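PDB 1VKZ: phosphoribosylamine--glycine ligase from Thermotoga maritima, which catalyses the ATP-dependent joining of 5-phosphoribosylamine and glycine into glycinamide ribonucleotide, the second step of de novo purine biosynthesis. Local coordinates for residues 17-22 / 71-76; 42-47 / 55-60. All blocks are in the same frame, centred on the assembly; numbering follows the deposited sequence.

Interaction 1 (17-22 / 71-76)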
loop_
_atom_site.group_PDB
_atom_site.type_symbol
_atom_site.label_atom_id
_atom_site.label_comp_id
_atom_site.label_asym_id
_atom_site.label_seq_id
_atom_site.Cartn_x
_atom_site.Cartn_y
_atom_site.Cartn_z
ATOM N N ARG A 17 -5.353 -5.308 -23.636
ATOM C CA ARG A 17 -4.559 -4.196 -23.105
ATOM C C ARG A 17 -4.846 -3.807 -21.652
ATOM O O ARG A 17 -6.003 -3.699 -21.221
ATOM C CB ARG A 17 -4.716 -2.984 -23.993
ATOM C CG ARG A 17 -5.126 -3.346 -25.405
ATOM C CD ARG A 17 -4.821 -2.314 -26.454
ATOM N NE ARG A 17 -4.965 -0.956 -25.962
ATOM C CZ ARG A 17 -5.125 0.100 -26.737
ATOM N NH1 ARG A 17 -5.181 -0.023 -28.069
ATOM N NH2 ARG A 17 -5.242 1.299 -26.172
ATOM N N VAL A 18 -3.753 -3.560 -20.923
ATOM C CA VAL A 18 -3.780 -3.208 -19.520
ATOM C C VAL A 18 -3.326 -1.771 -19.317
ATOM O O VAL A 18 -2.324 -1.316 -19.857
ATOM C CB VAL A 18 -2.889 -4.155 -18.737
ATOM C CG1 VAL A 18 -2.905 -3.835 -17.243
ATOM C CG2 VAL A 18 -3.324 -5.593 -19.005
ATOM N N HIS A 19 -4.090 -1.048 -18.528
ATOM C CA HIS A 19 -3.799 0.336 -18.295
ATOM C C HIS A 19 -3.561 0.600 -16.820
ATOM O O HIS A 19 -4.427 0.378 -15.984
ATOM C CB HIS A 19 -4.984 1.094 -18.784
ATOM C CG HIS A 19 -5.185 0.984 -20.255
ATOM N ND1 HIS A 19 -4.547 1.813 -21.149
ATOM C CD2 HIS A 19 -5.964 0.166 -20.991
ATOM C CE1 HIS A 19 -4.955 1.536 -22.374
ATOM N NE2 HIS A 19 -5.817 0.541 -22.306
ATOM N N ILE A 20 -2.361 1.040 -16.489
ATOM C CA ILE A 20 -1.989 1.208 -15.101
ATOM C C ILE A 20 -1.843 2.692 -14.772
ATOM O O ILE A 20 -1.002 3.440 -15.346
ATOM C CB ILE A 20 -0.690 0.394 -14.802
ATOM C CG1 ILE A 20 -0.963 -1.086 -15.063
ATOM C CG2 ILE A 20 -0.222 0.576 -13.360
ATOM C CD1 ILE A 20 0.204 -1.889 -15.203
ATOM N N LEU A 21 -2.665 3.127 -13.832
ATOM C CA LEU A 21 -2.558 4.504 -13.331
ATOM C C LEU A 21 -1.521 4.609 -12.199
ATOM O O LEU A 21 -1.598 3.912 -11.226
ATOM C CB LEU A 21 -3.927 4.987 -12.897
ATOM C CG LEU A 21 -5.022 5.155 -13.964
ATOM C CD1 LEU A 21 -4.848 4.415 -15.229
ATOM C CD2 LEU A 21 -6.365 4.777 -13.365
ATOM N N GLY A 22 -0.530 5.472 -12.384
ATOM C CA GLY A 22 0.465 5.757 -11.383
ATOM C C GLY A 22 1.887 5.778 -11.916
ATOM O O GLY A 22 2.133 5.597 -13.123
ATOM N N GLU A 71 -11.750 -3.628 -21.339
ATOM C CA GLU A 71 -10.317 -3.963 -21.205
ATOM C C GLU A 71 -9.848 -3.245 -19.955
ATOM O O GLU A 71 -10.339 -2.188 -19.647
ATOM C CB GLU A 71 -9.452 -3.543 -22.389
ATOM C CG GLU A 71 -8.813 -2.164 -22.366
ATOM C CD GLU A 71 -8.277 -1.832 -23.759
ATOM O OE1 GLU A 71 -8.650 -2.567 -24.707
ATOM O OE2 GLU A 71 -7.523 -0.850 -23.945
ATOM N N ASP A 72 -8.863 -3.802 -19.272
ATOM C CA ASP A 72 -8.653 -3.529 -17.859
ATOM C C ASP A 72 -7.939 -2.240 -17.536
ATOM O O ASP A 72 -6.912 -1.962 -18.128
ATOM C CB ASP A 72 -7.912 -4.691 -17.194
ATOM C CG ASP A 72 -8.410 -4.928 -15.770
ATOM O OD1 ASP A 72 -8.972 -3.970 -15.198
ATOM O OD2 ASP A 72 -8.342 -6.011 -15.146
ATOM N N ILE A 73 -8.459 -1.486 -16.553
ATOM C CA ILE A 73 -7.723 -0.368 -15.908
ATOM C C ILE A 73 -7.432 -0.701 -14.456
ATOM O O ILE A 73 -8.372 -0.922 -13.671
ATOM C CB ILE A 73 -8.528 0.971 -15.900
ATOM C CG1 ILE A 73 -9.169 1.249 -17.239
ATOM C CG2 ILE A 73 -7.641 2.164 -15.462
ATOM C CD1 ILE A 73 -8.223 1.424 -18.331
ATOM N N VAL A 74 -6.142 -0.700 -14.088
ATOM C CA VAL A 74 -5.737 -0.996 -12.712
ATOM C C VAL A 74 -5.319 0.290 -12.010
ATOM O O VAL A 74 -4.299 0.879 -12.315
ATOM C CB VAL A 74 -4.624 -2.048 -12.601
ATOM C CG1 VAL A 74 -4.159 -2.143 -11.182
ATOM C CG2 VAL A 74 -5.089 -3.426 -13.100
ATOM N N ILE A 75 -6.136 0.726 -11.067
ATOM C CA ILE A 75 -5.753 1.867 -10.266
ATOM C C ILE A 75 -5.047 1.431 -8.959
ATOM O O ILE A 75 -5.495 0.485 -8.305
ATOM C CB ILE A 75 -6.956 2.668 -9.985
ATOM C CG1 ILE A 75 -6.744 3.477 -8.718
ATOM C CG2 ILE A 75 -8.209 1.793 -9.860
ATOM C CD1 ILE A 75 -5.619 4.464 -8.838
ATOM N N PRO A 76 -3.894 2.014 -8.631
ATOM C CA PRO A 76 -3.406 2.129 -7.230
ATOM C C PRO A 76 -3.171 3.554 -6.677
ATOM O O PRO A 76 -2.155 4.186 -7.015
ATOM C CB PRO A 76 -2.071 1.402 -7.305
ATOM C CG PRO A 76 -1.806 1.363 -8.899
ATOM C CD PRO A 76 -2.821 2.333 -9.562
#
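His19 is the busiest residue where strand 17-22 runs alongside residues 71-76, with its backbone and both ring nitrogens engaged. Its amide N donates a hydrogen bond to Asp72 O at 3.0 Å, meeting that carbonyl in its plane, and its own carbonyl takes the N-H of Val74, the donor lying nearly on the C=O axis (N to O 2.8 Å). Two residues on, Leu21 N reaches Val74 O over a longer 3.2 Å and from above the carbonyl plane. This is parallel pairing at one side of the Rossmann-like sheet of the N domain: 17-22 is an inner strand, hydrogen-bonded on its other side to strand 40-43, while 73-74 is an edge strand within this chain.

On the face carrying His19 and Ile73, the imidazole stands with CG anti to the carbonyl carbon (chi1 -65°). From there NE2 donates to Glu71 OE2 at 2.7 Å, in the ring plane and on the anti lone pair of the carboxylate, whose plane is only 15° from that of the ring. ND1 is taken by the hydroxyl of Tyr44, so this buried ring is pinned at both nitrogens. The same OE2 also faces Arg17 NE at 3.3 Å, but lies well out of the guanidinium plane, so that salt bridge is one of charge alone. The carboxylate would probably favour the imidazole carrying its proton on NE2, or a positively charged ring, and the arginine is likely to temper its negative charge.

Beneath the polar end, Ile73 CD1 presses against His19 CB at 3.3 Å. Its other branch, CG2, meets both methyls of Leu21, and Leu21 CD2 also reaches Ile75 CB. Leu65 of helix 62-66 covers Leu21 and Ile73; on the other face, helix 25-36 packs against Val18 and Ile20.

Interaction 2 (42-47 / 55-60)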
loop_
_atom_site.group_PDB
_atom_site.type_symbol
_atom_site.label_atom_id
_atom_site.label_comp_id
_atom_site.label_asym_id
_atom_site.label_seq_id
_atom_site.Cartn_x
_atom_site.Cartn_y
_atom_site.Cartn_z
ATOM N N HIS A 42 -0.033 -0.044 -20.775
ATOM C CA HIS A 42 0.063 1.396 -20.785
ATOM C C HIS A 42 0.090 1.937 -19.352
ATOM O O HIS A 42 -0.743 1.586 -18.515
ATOM C CB HIS A 42 -1.103 1.980 -21.563
ATOM C CG HIS A 42 -1.247 1.399 -22.933
ATOM N ND1 HIS A 42 -0.604 1.920 -24.036
ATOM C CD2 HIS A 42 -1.920 0.311 -23.367
ATOM C CE1 HIS A 42 -0.890 1.185 -25.095
ATOM N NE2 HIS A 42 -1.688 0.202 -24.714
ATOM N N PHE A 43 1.061 2.800 -19.083
ATOM C CA PHE A 43 1.183 3.419 -17.783
ATOM C C PHE A 43 0.832 4.897 -17.858
ATOM O O PHE A 43 1.126 5.569 -18.842
ATOM C CB PHE A 43 2.580 3.302 -17.296
ATOM C CG PHE A 43 3.122 1.923 -17.293
ATOM C CD1 PHE A 43 3.800 1.429 -18.405
ATOM C CD2 PHE A 43 3.086 1.156 -16.135
ATOM C CE1 PHE A 43 4.397 0.161 -18.376
ATOM C CE2 PHE A 43 3.675 -0.083 -16.108
ATOM C CZ PHE A 43 4.347 -0.584 -17.260
ATOM N N TYR A 44 0.200 5.394 -16.804
ATOM C CA TYR A 44 -0.323 6.757 -16.775
ATOM C C TYR A 44 -0.024 7.422 -15.425
ATOM O O TYR A 44 -0.780 7.213 -14.480
ATOM C CB TYR A 44 -1.823 6.725 -16.966
ATOM C CG TYR A 44 -2.289 6.035 -18.216
ATOM C CD1 TYR A 44 -2.398 4.648 -18.270
ATOM C CD2 TYR A 44 -2.647 6.762 -19.346
ATOM C CE1 TYR A 44 -2.833 4.017 -19.430
ATOM C CE2 TYR A 44 -3.087 6.129 -20.512
ATOM C CZ TYR A 44 -3.182 4.770 -20.522
ATOM O OH TYR A 44 -3.590 4.161 -21.636
ATOM N N PRO A 45 1.039 8.222 -15.304
ATOM C CA PRO A 45 2.032 8.500 -16.352
ATOM C C PRO A 45 3.280 7.623 -16.365
ATOM O O PRO A 45 4.175 7.870 -17.141
ATOM C CB PRO A 45 2.427 9.940 -16.041
ATOM C CG PRO A 45 2.354 10.003 -14.564
ATOM C CD PRO A 45 1.297 9.036 -14.115
ATOM N N GLY A 46 3.347 6.601 -15.533
ATOM C CA GLY A 46 4.581 5.863 -15.386
ATOM C C GLY A 46 5.784 6.717 -14.975
ATOM O O GLY A 46 5.657 7.772 -14.325
ATOM N N ASN A 47 6.961 6.216 -15.348
ATOM C CA ASN A 47 8.237 6.869 -15.129
ATOM C C ASN A 47 9.250 6.306 -16.125
ATOM O O ASN A 47 8.921 5.477 -16.944
ATOM C CB ASN A 47 8.671 6.608 -13.702
ATOM C CG ASN A 47 8.684 5.151 -13.372
ATOM O OD1 ASN A 47 9.401 4.370 -14.015
ATOM N ND2 ASN A 47 7.860 4.753 -12.390
ATOM N N THR A 55 4.271 1.432 -22.649
ATOM C CA THR A 55 4.351 2.813 -23.098
ATOM C C THR A 55 3.713 3.721 -22.064
ATOM O O THR A 55 2.587 3.485 -21.647
ATOM C CB THR A 55 3.614 2.988 -24.452
ATOM O OG1 THR A 55 2.704 1.902 -24.623
ATOM C CG2 THR A 55 4.561 2.868 -25.653
ATOM N N ASN A 56 4.433 4.775 -21.700
ATOM C CA ASN A 56 3.943 5.789 -20.783
ATOM C C ASN A 56 3.110 6.880 -21.486
ATOM O O ASN A 56 3.499 7.387 -22.527
ATOM C CB ASN A 56 5.139 6.446 -20.084
ATOM C CG ASN A 56 5.870 5.512 -19.160
ATOM O OD1 ASN A 56 5.403 4.419 -18.871
ATOM N ND2 ASN A 56 7.032 5.956 -18.665
ATOM N N HIS A 57 1.986 7.254 -20.891
ATOM C CA HIS A 57 1.163 8.345 -21.394
ATOM C C HIS A 57 0.797 9.245 -20.228
ATOM O O HIS A 57 0.690 8.787 -19.107
ATOM C CB HIS A 57 -0.122 7.811 -22.057
ATOM C CG HIS A 57 0.104 6.611 -22.914
ATOM N ND1 HIS A 57 0.093 6.665 -24.288
ATOM C CD2 HIS A 57 0.412 5.334 -22.589
ATOM C CE1 HIS A 57 0.361 5.467 -24.776
ATOM N NE2 HIS A 57 0.562 4.641 -23.765
ATOM N N PRO A 58 0.613 10.530 -20.478
ATOM C CA PRO A 58 0.136 11.425 -19.438
ATOM C C PRO A 58 -1.274 11.076 -18.972
ATOM O O PRO A 58 -2.135 10.738 -19.786
ATOM C CB PRO A 58 0.158 12.808 -20.116
ATOM C CG PRO A 58 0.154 12.535 -21.584
ATOM C CD PRO A 58 0.881 11.236 -21.750
ATOM N N TYR A 59 -1.497 11.144 -17.666
ATOM C CA TYR A 59 -2.834 10.959 -17.114
ATOM C C TYR A 59 -3.529 12.327 -17.060
ATOM O O TYR A 59 -2.951 13.324 -16.618
ATOM C CB TYR A 59 -2.761 10.315 -15.727
ATOM C CG TYR A 59 -4.122 10.082 -15.116
ATOM C CD1 TYR A 59 -4.970 9.114 -15.627
ATOM C CD2 TYR A 59 -4.561 10.851 -14.038
ATOM C CE1 TYR A 59 -6.222 8.894 -15.085
ATOM C CE2 TYR A 59 -5.826 10.659 -13.482
ATOM C CZ TYR A 59 -6.657 9.674 -14.011
ATOM O OH TYR A 59 -7.909 9.472 -13.466
ATOM N N GLU A 60 -4.772 12.379 -17.513
ATOM C CA GLU A 60 -5.504 13.642 -17.558
ATOM C C GLU A 60 -6.964 13.429 -17.130
ATOM O O GLU A 60 -7.902 13.953 -17.754
ATOM C CB GLU A 60 -5.385 14.259 -18.964
ATOM C CG GLU A 60 -3.974 14.748 -19.309
ATOM C CD GLU A 60 -3.815 15.138 -20.771
ATOM O OE1 GLU A 60 -3.757 14.222 -21.617
ATOM O OE2 GLU A 60 -3.742 16.355 -21.075
#
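Strand 40-43, through His42 and Phe43, pairs in parallel with strand 55-56 before segment 42-47 turns a corner at Tyr44, with Phe43 N bonded to Thr55 O and Phe43 O receiving His57 N at 2.8 Å, nearly along the C=O axis. The CA atoms flanking the cis peptide, those of Tyr44 and Pro45, both bring C-H groups to His57 O. Asn56 turns its side-chain amide to the 44-47 turn: ND2 donates to Asn47 O at 2.6 Å, from above that carbonyl's plane, while OD1 lies against Phe43 CB and is bound by Thr50. An alanine here would probably loosen the 44-47 turn, since it removes both side-chain hydrogen bonds. On the other side, His42 ND1 and His57 NE2 share a hydrogen bond of 3.0 Å that enters the His42 ring at its edge, the ring planes being 50° apart; His42 NE2 is held by Glu40. Tyr44 lies alongside His57 with its CE2 3.7 Å from His57 CB, the rings near parallel (25°) but slid so far that they barely overlap. Tyr44 and Tyr59 touch at their CB atoms. Two histidines and a tyrosine thus form an aromatic cluster at the outer edge of the parallel sheet, in the Rossmann-like N domain of the GARS family.

How the interactions relate
Both contacts belong to one four-stranded parallel sheet, ordered 55-56, 40-43, 17-22, 73-74, so interaction 1 pairs the strands at one end and interaction 2 those at the other. The two inner strands join them: Ile20 N lies 2.6 Å from His42 O, a probable hydrogen bond, and His19 and His42 bring their rings together. Interaction 1 is largely buried, combining branched aliphatic packing with a charged cluster around one carboxylate. Interaction 2 is only partly buried, with Thr55 and Pro45 exposed, and relies on amide, imidazole and aromatic groups around a turn.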